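Long-range contacts in tyrosine--tRNA ligase, mitochondrial (Coccidioides posadasii, PDB 5IJX), which probably attaches L-tyrosine to its cognate tRNA at the expense of ATP, this truncated chain carrying the class I catalytic core: residues 180-185 with 219-223; 194-200 with 215-219; 250-254 with 277-281. Numbering follows the deposited sequence.

Interaction 1 of 3, residues 180-185 with 219-223; sequences EVMEVL and IMQGW. With TYR (tyrosine), chain B.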
loop_
_atom_site.group_PDB
_atom_site.type_symbol
_atom_site.label_atom_id
_atom_site.label_comp_id
_atom_site.label_asym_id
_atom_site.label_seq_id
_atom_site.Cartn_x
_atom_site.Cartn_y
_atom_site.Cartn_z
ATOM N N GLU A 180 1.787 7.133 -3.641
ATOM C CA GLU A 180 2.147 7.074 -5.052
ATOM C C GLU A 180 1.727 5.749 -5.672
ATOM O O GLU A 180 1.222 5.718 -6.799
ATOM C CB GLU A 180 3.651 7.294 -5.225
ATOM C CG GLU A 180 4.105 7.288 -6.679
ATOM C CD GLU A 180 5.582 7.588 -6.831
ATOM O OE1 GLU A 180 6.006 7.925 -7.956
ATOM O OE2 GLU A 180 6.318 7.492 -5.827
ATOM N N VAL A 181 1.926 4.642 -4.954
ATOM C CA VAL A 181 1.564 3.334 -5.497
ATOM C C VAL A 181 0.065 3.269 -5.759
ATOM O O VAL A 181 -0.378 2.832 -6.826
ATOM C CB VAL A 181 2.022 2.210 -4.551
ATOM C CG1 VAL A 181 1.608 0.859 -5.101
ATOM C CG2 VAL A 181 3.533 2.261 -4.360
HETATM N N MSE A 182 -0.734 3.702 -4.790
HETATM C CA MSE A 182 -2.187 3.653 -4.925
HETATM C C MSE A 182 -2.676 4.529 -6.074
HETATM O O MSE A 182 -3.492 4.096 -6.889
HETATM C CB MSE A 182 -2.856 4.087 -3.620
HETATM C CG MSE A 182 -2.753 3.079 -2.484
HETATM SE SE MSE A 182 -3.581 1.363 -2.920
HETATM C CE MSE A 182 -2.008 0.421 -3.597
ATOM N N GLU A 183 -2.176 5.763 -6.137
ATOM C CA GLU A 183 -2.615 6.693 -7.173
ATOM C C GLU A 183 -2.195 6.213 -8.557
ATOM O O GLU A 183 -3.029 6.079 -9.460
ATOM C CB GLU A 183 -2.052 8.089 -6.896
ATOM C CG GLU A 183 -2.614 8.755 -5.649
ATOM C CD GLU A 183 -1.923 10.066 -5.325
ATOM O OE1 GLU A 183 -0.742 10.228 -5.704
ATOM O OE2 GLU A 183 -2.561 10.937 -4.695
ATOM N N VAL A 184 -0.903 5.939 -8.737
ATOM C CA VAL A 184 -0.376 5.598 -10.055
ATOM C C VAL A 184 -0.862 4.220 -10.494
ATOM O O VAL A 184 -1.307 4.039 -11.634
ATOM C CB VAL A 184 1.162 5.676 -10.042
ATOM C CG1 VAL A 184 1.741 5.158 -11.347
ATOM C CG2 VAL A 184 1.615 7.109 -9.782
ATOM N N LEU A 185 -0.769 3.228 -9.610
ATOM C CA LEU A 185 -1.071 1.841 -9.956
ATOM C C LEU A 185 -2.364 1.322 -9.349
ATOM O O LEU A 185 -3.116 0.619 -10.027
ATOM C CB LEU A 185 0.082 0.929 -9.521
ATOM C CG LEU A 185 -0.092 -0.563 -9.817
ATOM C CD1 LEU A 185 -0.306 -0.810 -11.302
ATOM C CD2 LEU A 185 1.114 -1.334 -9.322
ATOM N N ILE A 219 1.444 -7.027 -6.442
ATOM C CA ILE A 219 1.506 -5.589 -6.670
ATOM C C ILE A 219 2.917 -5.083 -6.415
ATOM O O ILE A 219 3.474 -4.324 -7.214
ATOM C CB ILE A 219 0.480 -4.853 -5.792
ATOM C CG1 ILE A 219 -0.925 -5.376 -6.082
ATOM C CG2 ILE A 219 0.566 -3.353 -6.051
ATOM C CD1 ILE A 219 -2.007 -4.732 -5.255
HETATM N N MSE A 220 3.514 -5.486 -5.301
HETATM C CA MSE A 220 4.865 -5.046 -4.990
HETATM C C MSE A 220 5.822 -5.483 -6.085
HETATM O O MSE A 220 6.667 -4.707 -6.529
HETATM C CB MSE A 220 5.324 -5.595 -3.645
HETATM C CG MSE A 220 4.529 -5.081 -2.463
HETATM SE SE MSE A 220 5.309 -5.661 -0.781
HETATM C CE MSE A 220 6.666 -4.280 -0.573
ATOM N N GLN A 221 5.686 -6.733 -6.531
ATOM C CA GLN A 221 6.573 -7.221 -7.582
ATOM C C GLN A 221 6.345 -6.468 -8.889
ATOM O O GLN A 221 7.306 -6.104 -9.584
ATOM C CB GLN A 221 6.373 -8.723 -7.772
ATOM C CG GLN A 221 7.146 -9.301 -8.939
ATOM C CD GLN A 221 7.295 -10.804 -8.849
ATOM O OE1 GLN A 221 7.019 -11.409 -7.811
ATOM N NE2 GLN A 221 7.731 -11.420 -9.941
ATOM N N GLY A 222 5.083 -6.211 -9.233
ATOM C CA GLY A 222 4.798 -5.395 -10.397
ATOM C C GLY A 222 5.393 -4.006 -10.291
ATOM O O GLY A 222 5.792 -3.418 -11.298
ATOM N N TRP A 223 5.466 -3.466 -9.074
ATOM C CA TRP A 223 6.038 -2.141 -8.878
ATOM C C TRP A 223 7.554 -2.172 -8.966
ATOM O O TRP A 223 8.162 -1.188 -9.396
ATOM C CB TRP A 223 5.602 -1.566 -7.530
ATOM C CG TRP A 223 5.930 -0.111 -7.387
ATOM C CD1 TRP A 223 7.028 0.431 -6.782
ATOM C CD2 TRP A 223 5.155 0.995 -7.873
ATOM N NE1 TRP A 223 6.982 1.805 -6.857
ATOM C CE2 TRP A 223 5.843 2.175 -7.524
ATOM C CE3 TRP A 223 3.946 1.100 -8.570
ATOM C CZ2 TRP A 223 5.362 3.442 -7.846
ATOM C CZ3 TRP A 223 3.472 2.358 -8.887
ATOM C CH2 TRP A 223 4.176 3.513 -8.524
HETATM N N TYR B . 8.846 -14.037 -6.856
HETATM C CA TYR B . 10.248 -14.434 -6.877
HETATM C C TYR B . 10.446 -15.760 -6.140
HETATM O O TYR B . 11.389 -16.510 -6.404
HETATM C CB TYR B . 11.121 -13.345 -6.244
HETATM C CG TYR B . 10.960 -11.967 -6.862
HETATM C CD1 TYR B . 10.757 -11.809 -8.227
HETATM C CD2 TYR B . 11.012 -10.825 -6.074
HETATM C CE1 TYR B . 10.611 -10.549 -8.788
HETATM C CE2 TYR B . 10.866 -9.564 -6.625
HETATM C CZ TYR B . 10.665 -9.430 -7.981
HETATM O OH TYR B . 10.522 -8.174 -8.526
HETATM O OXT TYR B . 9.664 -16.112 -5.256
#
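This is a buried, mainly apolar crossing of two helices, in which residues 180-185 of helix 178-186 receive one large side chain from residues 219-223 of helix 217-229, which reaches the tyrosine pocket from another side. The axes of the short segments cross at 79° and approach no closer than 11.9 Å, a wide gap that the indole of Trp-223 largely fills. Val-181 lies over one face of that ring, its CG2 4.0 Å from the centroid of the six-membered ring and 14° off the normal, a CH-pi contact. At the ring edge, Leu-185 CB is 3.7 Å from Trp-223 CZ3 and Val-184 CB 4.0 Å from Trp-223 CH2. With Glu-180, whose CG comes to 4.2 Å from Trp-223 CH2, these residues frame a hole of two consecutive pairs one helical turn apart, and Trp-223 enters it in knobs-into-holes fashion. One turn before Trp-223, Ile-219 continues the apolar seam: its CG2 lies 3.9 Å from Leu-185 CD2 and 4.4 Å from Val-181 CG1. No hydrogen bond joins the segments; the carboxylate of Glu-180 turns instead to Gln-176. Helix 217-229 belongs to the Rossmann-type core of class I synthetases; one side of it packs on helix 178-186, while Gln-221 leaves another side for the ligand. The N of the bound tyrosine donates a weak hydrogen bond to Gln-221 OE1 (3.3 Å). Outside the pair, Val-181 packs on Leu-178 and Ile-219 on Ile-212 of the second subunit, and Leu-185 reaches helix 243-259.

Interaction 2 of 3, residues 194-200 with 215-219; sequences MLGRDYV and FCYPI. With TYR (tyrosine), chain B.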
loop_
_atom_site.group_PDB
_atom_site.type_symbol
_atom_site.label_atom_id
_atom_site.label_comp_id
_atom_site.label_asym_id
_atom_site.label_seq_id
_atom_site.Cartn_x
_atom_site.Cartn_y
_atom_site.Cartn_z
HETATM N N MSE A 194 -7.812 -9.865 -9.976
HETATM C CA MSE A 194 -6.859 -10.343 -8.981
HETATM C C MSE A 194 -7.453 -11.453 -8.123
HETATM O O MSE A 194 -6.790 -12.454 -7.845
HETATM C CB MSE A 194 -6.398 -9.195 -8.092
HETATM C CG MSE A 194 -5.472 -8.235 -8.793
HETATM SE SE MSE A 194 -4.611 -7.056 -7.523
HETATM C CE MSE A 194 -3.298 -8.290 -6.773
ATOM N N LEU A 195 -8.704 -11.273 -7.697
ATOM C CA LEU A 195 -9.399 -12.343 -6.996
ATOM C C LEU A 195 -9.585 -13.575 -7.869
ATOM O O LEU A 195 -9.939 -14.638 -7.344
ATOM C CB LEU A 195 -10.762 -11.855 -6.499
ATOM C CG LEU A 195 -10.741 -10.775 -5.416
ATOM C CD1 LEU A 195 -12.165 -10.425 -5.001
ATOM C CD2 LEU A 195 -9.921 -11.216 -4.205
ATOM N N GLY A 196 -9.368 -13.459 -9.181
ATOM C CA GLY A 196 -9.377 -14.619 -10.051
ATOM C C GLY A 196 -8.092 -15.419 -10.067
ATOM O O GLY A 196 -8.084 -16.536 -10.594
ATOM N N ARG A 197 -7.011 -14.880 -9.506
ATOM C CA ARG A 197 -5.737 -15.586 -9.481
ATOM C C ARG A 197 -5.897 -16.960 -8.839
ATOM O O ARG A 197 -6.727 -17.164 -7.948
ATOM C CB ARG A 197 -4.699 -14.759 -8.720
ATOM C CG ARG A 197 -3.300 -15.357 -8.688
ATOM C CD ARG A 197 -2.656 -15.378 -10.068
ATOM N NE ARG A 197 -1.391 -16.108 -10.059
ATOM C CZ ARG A 197 -0.216 -15.575 -9.738
ATOM N NH1 ARG A 197 -0.126 -14.295 -9.396
ATOM N NH2 ARG A 197 0.876 -16.327 -9.758
ATOM N N ASP A 198 -5.078 -17.910 -9.296
ATOM C CA ASP A 198 -5.247 -19.305 -8.899
ATOM C C ASP A 198 -5.127 -19.479 -7.386
ATOM O O ASP A 198 -6.038 -20.005 -6.736
ATOM C CB ASP A 198 -4.227 -20.179 -9.635
ATOM C CG ASP A 198 -2.813 -19.640 -9.539
ATOM O OD1 ASP A 198 -2.442 -19.139 -8.457
ATOM O OD2 ASP A 198 -2.075 -19.708 -10.545
ATOM N N TYR A 199 -4.003 -19.052 -6.802
ATOM C CA TYR A 199 -3.786 -19.306 -5.380
ATOM C C TYR A 199 -4.736 -18.507 -4.496
ATOM O O TYR A 199 -4.931 -18.876 -3.332
ATOM C CB TYR A 199 -2.333 -19.014 -4.989
ATOM C CG TYR A 199 -1.868 -17.589 -5.199
ATOM C CD1 TYR A 199 -2.293 -16.564 -4.364
ATOM C CD2 TYR A 199 -0.974 -17.276 -6.216
ATOM C CE1 TYR A 199 -1.860 -15.264 -4.549
ATOM C CE2 TYR A 199 -0.533 -15.981 -6.408
ATOM C CZ TYR A 199 -0.980 -14.979 -5.572
ATOM O OH TYR A 199 -0.541 -13.686 -5.760
ATOM N N VAL A 200 -5.323 -17.428 -5.013
ATOM C CA VAL A 200 -6.324 -16.687 -4.250
ATOM C C VAL A 200 -7.612 -17.494 -4.153
ATOM O O VAL A 200 -8.184 -17.660 -3.068
ATOM C CB VAL A 200 -6.566 -15.307 -4.886
ATOM C CG1 VAL A 200 -7.591 -14.524 -4.086
ATOM C CG2 VAL A 200 -5.264 -14.527 -4.981
ATOM N N PHE A 215 -1.813 -10.823 -0.234
ATOM C CA PHE A 215 -2.615 -10.505 -1.409
ATOM C C PHE A 215 -1.957 -9.429 -2.263
ATOM O O PHE A 215 -2.114 -9.430 -3.489
ATOM C CB PHE A 215 -4.012 -10.066 -0.966
ATOM C CG PHE A 215 -4.924 -9.692 -2.097
ATOM C CD1 PHE A 215 -5.420 -10.656 -2.954
ATOM C CD2 PHE A 215 -5.301 -8.374 -2.291
ATOM C CE1 PHE A 215 -6.266 -10.314 -3.992
ATOM C CE2 PHE A 215 -6.146 -8.025 -3.325
ATOM C CZ PHE A 215 -6.628 -8.997 -4.177
ATOM N N CYS A 216 -1.216 -8.516 -1.641
ATOM C CA CYS A 216 -0.581 -7.408 -2.343
ATOM C C CYS A 216 0.826 -7.733 -2.831
ATOM O O CYS A 216 1.483 -6.858 -3.404
ATOM C CB CYS A 216 -0.535 -6.175 -1.431
ATOM S SG CYS A 216 -2.166 -5.515 -1.003
ATOM N N TYR A 217 1.303 -8.959 -2.624
ATOM C CA TYR A 217 2.634 -9.323 -3.107
ATOM C C TYR A 217 2.798 -9.076 -4.600
ATOM O O TYR A 217 3.756 -8.382 -4.991
ATOM C CB TYR A 217 2.922 -10.785 -2.753
ATOM C CG TYR A 217 4.323 -11.224 -3.108
ATOM C CD1 TYR A 217 5.332 -11.227 -2.156
ATOM C CD2 TYR A 217 4.638 -11.628 -4.400
ATOM C CE1 TYR A 217 6.614 -11.626 -2.479
ATOM C CE2 TYR A 217 5.915 -12.023 -4.733
ATOM C CZ TYR A 217 6.901 -12.023 -3.771
ATOM O OH TYR A 217 8.175 -12.421 -4.106
ATOM N N PRO A 218 1.931 -9.589 -5.479
ATOM C CA PRO A 218 2.124 -9.331 -6.914
ATOM C C PRO A 218 2.089 -7.857 -7.260
ATOM O O PRO A 218 2.658 -7.461 -8.284
ATOM C CB PRO A 218 0.969 -10.098 -7.573
ATOM C CG PRO A 218 -0.070 -10.211 -6.507
ATOM C CD PRO A 218 0.682 -10.328 -5.215
ATOM N N ILE A 219 1.444 -7.027 -6.442
ATOM C CA ILE A 219 1.506 -5.589 -6.670
ATOM C C ILE A 219 2.917 -5.083 -6.415
ATOM O O ILE A 219 3.474 -4.324 -7.214
ATOM C CB ILE A 219 0.480 -4.853 -5.792
ATOM C CG1 ILE A 219 -0.925 -5.376 -6.082
ATOM C CG2 ILE A 219 0.566 -3.353 -6.051
ATOM C CD1 ILE A 219 -2.007 -4.732 -5.255
HETATM N N TYR B . 8.846 -14.037 -6.856
HETATM C CA TYR B . 10.248 -14.434 -6.877
HETATM C C TYR B . 10.446 -15.760 -6.140
HETATM O O TYR B . 11.389 -16.510 -6.404
HETATM C CB TYR B . 11.121 -13.345 -6.244
HETATM C CG TYR B . 10.960 -11.967 -6.862
HETATM C CD1 TYR B . 10.757 -11.809 -8.227
HETATM C CD2 TYR B . 11.012 -10.825 -6.074
HETATM C CE1 TYR B . 10.611 -10.549 -8.788
HETATM C CE2 TYR B . 10.866 -9.564 -6.625
HETATM C CZ TYR B . 10.665 -9.430 -7.981
HETATM O OH TYR B . 10.522 -8.174 -8.526
HETATM O OXT TYR B . 9.664 -16.112 -5.256
#
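The methyl of Met-194, a selenomethionine, lies over one face of the Phe-215 ring and at the same time touches backbone and aliphatic atoms beyond it. Its SE is 5.1 Å from the ring centroid, 41° off the normal, an oblique Met-aromatic contact. The CE atom of Met-194 reaches Phe-215 O at 3.7 Å, Pro-218 CG at 3.8 Å and Ile-219 CG1 at 3.8 Å, so one side chain reaches across the turn that leads into helix 217-229. Leu-195 CD2 (3.8 Å from Phe-215 CE1) and Val-200 CG2 (4.4 Å from Phe-215 CD1, at the ring edge) add to the surroundings of the phenyl group, and Tyr-199 brings its OH within 3.6 Å of Pro-218 CG. There is no hydrogen bond across the segments. The hydroxyl of Tyr-217 reaches the tyrosine pocket: the substrate tyrosine N donates to Tyr-217 OH (3.3 Å), which is also hydrogen-bonded to Asp-73. Helices 191-195 and 198-205, separated by a short turn with Arg-197 as N-cap of the second, thus pack against the start of helix 217-229; Phe-248 of helix 243-259 touches Met-194, Pro-218 and Ile-219, and the second subunit adds Leu-191 against Phe-215.

Interaction 3 of 3, residues 250-254 with 277-281; sequences MDAIK and NPYGI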
loop_
_atom_site.group_PDB
_atom_site.type_symbol
_atom_site.label_atom_id
_atom_site.label_comp_id
_atom_site.label_asym_id
_atom_site.label_seq_id
_atom_site.Cartn_x
_atom_site.Cartn_y
_atom_site.Cartn_z
HETATM N N MSE A 250 3.360 -6.982 -16.435
HETATM C CA MSE A 250 3.197 -6.347 -17.732
HETATM C C MSE A 250 1.883 -5.593 -17.770
HETATM O O MSE A 250 1.858 -4.377 -17.969
HETATM C CB MSE A 250 3.245 -7.385 -18.848
HETATM C CG MSE A 250 4.568 -8.112 -18.936
HETATM SE SE MSE A 250 4.478 -9.631 -20.135
HETATM C CE MSE A 250 3.413 -8.823 -21.560
ATOM N N ASP A 251 0.785 -6.322 -17.555
ATOM C CA ASP A 251 -0.525 -5.686 -17.545
ATOM C C ASP A 251 -0.554 -4.488 -16.609
ATOM O O ASP A 251 -1.245 -3.500 -16.883
ATOM C CB ASP A 251 -1.599 -6.693 -17.145
ATOM C CG ASP A 251 -1.787 -7.781 -18.186
ATOM O OD1 ASP A 251 -1.340 -7.585 -19.337
ATOM O OD2 ASP A 251 -2.390 -8.828 -17.858
ATOM N N ALA A 252 0.196 -4.545 -15.507
ATOM C CA ALA A 252 0.249 -3.404 -14.603
ATOM C C ALA A 252 0.886 -2.208 -15.298
ATOM O O ALA A 252 0.283 -1.131 -15.395
ATOM C CB ALA A 252 1.014 -3.773 -13.330
ATOM N N ILE A 253 2.099 -2.393 -15.822
ATOM C CA ILE A 253 2.805 -1.296 -16.479
ATOM C C ILE A 253 1.962 -0.732 -17.612
ATOM O O ILE A 253 1.763 0.484 -17.717
ATOM C CB ILE A 253 4.181 -1.768 -16.983
ATOM C CG1 ILE A 253 5.071 -2.148 -15.795
ATOM C CG2 ILE A 253 4.838 -0.681 -17.840
ATOM C CD1 ILE A 253 6.397 -2.758 -16.182
ATOM N N LYS A 254 1.465 -1.607 -18.488
ATOM C CA LYS A 254 0.585 -1.155 -19.556
ATOM C C LYS A 254 -0.553 -0.319 -18.989
ATOM O O LYS A 254 -0.830 0.786 -19.473
ATOM C CB LYS A 254 0.053 -2.357 -20.339
ATOM C CG LYS A 254 1.140 -3.085 -21.129
ATOM C CD LYS A 254 0.624 -4.333 -21.825
ATOM C CE LYS A 254 1.699 -4.955 -22.709
ATOM N NZ LYS A 254 1.369 -6.353 -23.119
ATOM N N ASN A 277 6.681 -1.490 -24.877
ATOM C CA ASN A 277 5.909 -2.309 -23.957
ATOM C C ASN A 277 6.805 -3.241 -23.156
ATOM O O ASN A 277 7.945 -3.520 -23.540
ATOM C CB ASN A 277 4.879 -3.133 -24.726
ATOM C CG ASN A 277 3.641 -2.338 -25.079
ATOM O OD1 ASN A 277 3.569 -1.136 -24.830
ATOM N ND2 ASN A 277 2.656 -3.008 -25.664
ATOM N N PRO A 278 6.307 -3.742 -22.029
ATOM C CA PRO A 278 7.049 -4.743 -21.261
ATOM C C PRO A 278 6.781 -6.156 -21.753
ATOM O O PRO A 278 5.720 -6.471 -22.294
ATOM C CB PRO A 278 6.506 -4.540 -19.840
ATOM C CG PRO A 278 5.086 -4.137 -20.066
ATOM C CD PRO A 278 5.094 -3.298 -21.321
ATOM N N TYR A 279 7.778 -7.018 -21.553
ATOM C CA TYR A 279 7.692 -8.410 -21.967
ATOM C C TYR A 279 8.264 -9.307 -20.874
ATOM O O TYR A 279 8.944 -8.850 -19.947
ATOM C CB TYR A 279 8.437 -8.651 -23.286
ATOM C CG TYR A 279 7.887 -7.879 -24.468
ATOM C CD1 TYR A 279 6.971 -8.460 -25.337
ATOM C CD2 TYR A 279 8.288 -6.573 -24.717
ATOM C CE1 TYR A 279 6.469 -7.759 -26.420
ATOM C CE2 TYR A 279 7.791 -5.866 -25.796
ATOM C CZ TYR A 279 6.883 -6.463 -26.644
ATOM O OH TYR A 279 6.387 -5.761 -27.719
ATOM N N GLY A 280 7.987 -10.604 -20.999
ATOM C CA GLY A 280 8.467 -11.567 -20.033
ATOM C C GLY A 280 9.010 -12.809 -20.711
ATOM O O GLY A 280 8.652 -13.136 -21.844
ATOM N N ILE A 281 9.888 -13.502 -19.985
ATOM C CA ILE A 281 10.410 -14.798 -20.401
ATOM C C ILE A 281 10.395 -15.729 -19.197
ATOM O O ILE A 281 10.839 -15.354 -18.104
ATOM C CB ILE A 281 11.834 -14.697 -20.984
ATOM C CG1 ILE A 281 11.858 -13.724 -22.166
ATOM C CG2 ILE A 281 12.320 -16.077 -21.430
ATOM C CD1 ILE A 281 13.245 -13.452 -22.709
#
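Pro-278 presses its ring against one side of helix 243-259, overlapping Met-250, Ile-253 and Lys-254. Pro-278 CG lies 3.9 Å from Met-250 CB and 4.0 Å from Ile-253 CB, and Pro-278 CD is 4.0 Å from Lys-254 CG, so the proline spans a full helical turn. Met-250, a selenomethionine, runs along the backbone that enters strand 279-283: its CE is 3.4 Å from Pro-278 O, and its SE is 3.9 Å from Tyr-279 C and 3.7 Å from Gly-280 N. At the periphery, the aliphatic part of Lys-254 passes Asn-277, with Lys-254 CE 3.7 Å from Asn-277 ND2, and no hydrogen bond joins the segments. The side chain of Tyr-279 points away, packs on helix 54-63 and is hydrogen-bonded through its OH to the backbone O of Asp-274, while Ile-253 and Pro-278 also meet Phe-225 of helix 217-229. Strand 279-283 pairs in parallel with strand 233-239, and the helix between them covers the sheet: this is a beta-alpha-beta crossover, the building unit of the Rossmann-type nucleotide-binding fold of class I aminoacyl-tRNA synthetases.

Overall arrangement
All three contacts are mainly buried and rest on packing, without a hydrogen bond across the segments. Interactions 1 and 2 both use helix 217-229, meet in Ile-219 and reach the second subunit; they tie the helices of residues 178-205 to the helix that carries the pocket residues Tyr-217 and Gln-221. Interaction 3 lies nearer the centre of the chain, touches no other subunit, and joins helix 243-259 to the chain entering strand 279-283. There a proline packs on helix side chains and a selenomethionine lies along backbone, whereas a tryptophan knob dominates interaction 1 and a Met-aromatic contact marks interaction 2. Interactions 1 and 3 touch where Leu-185 CD1 meets Ala-252 CB at 3.8 Å; 2 and 3 do not touch.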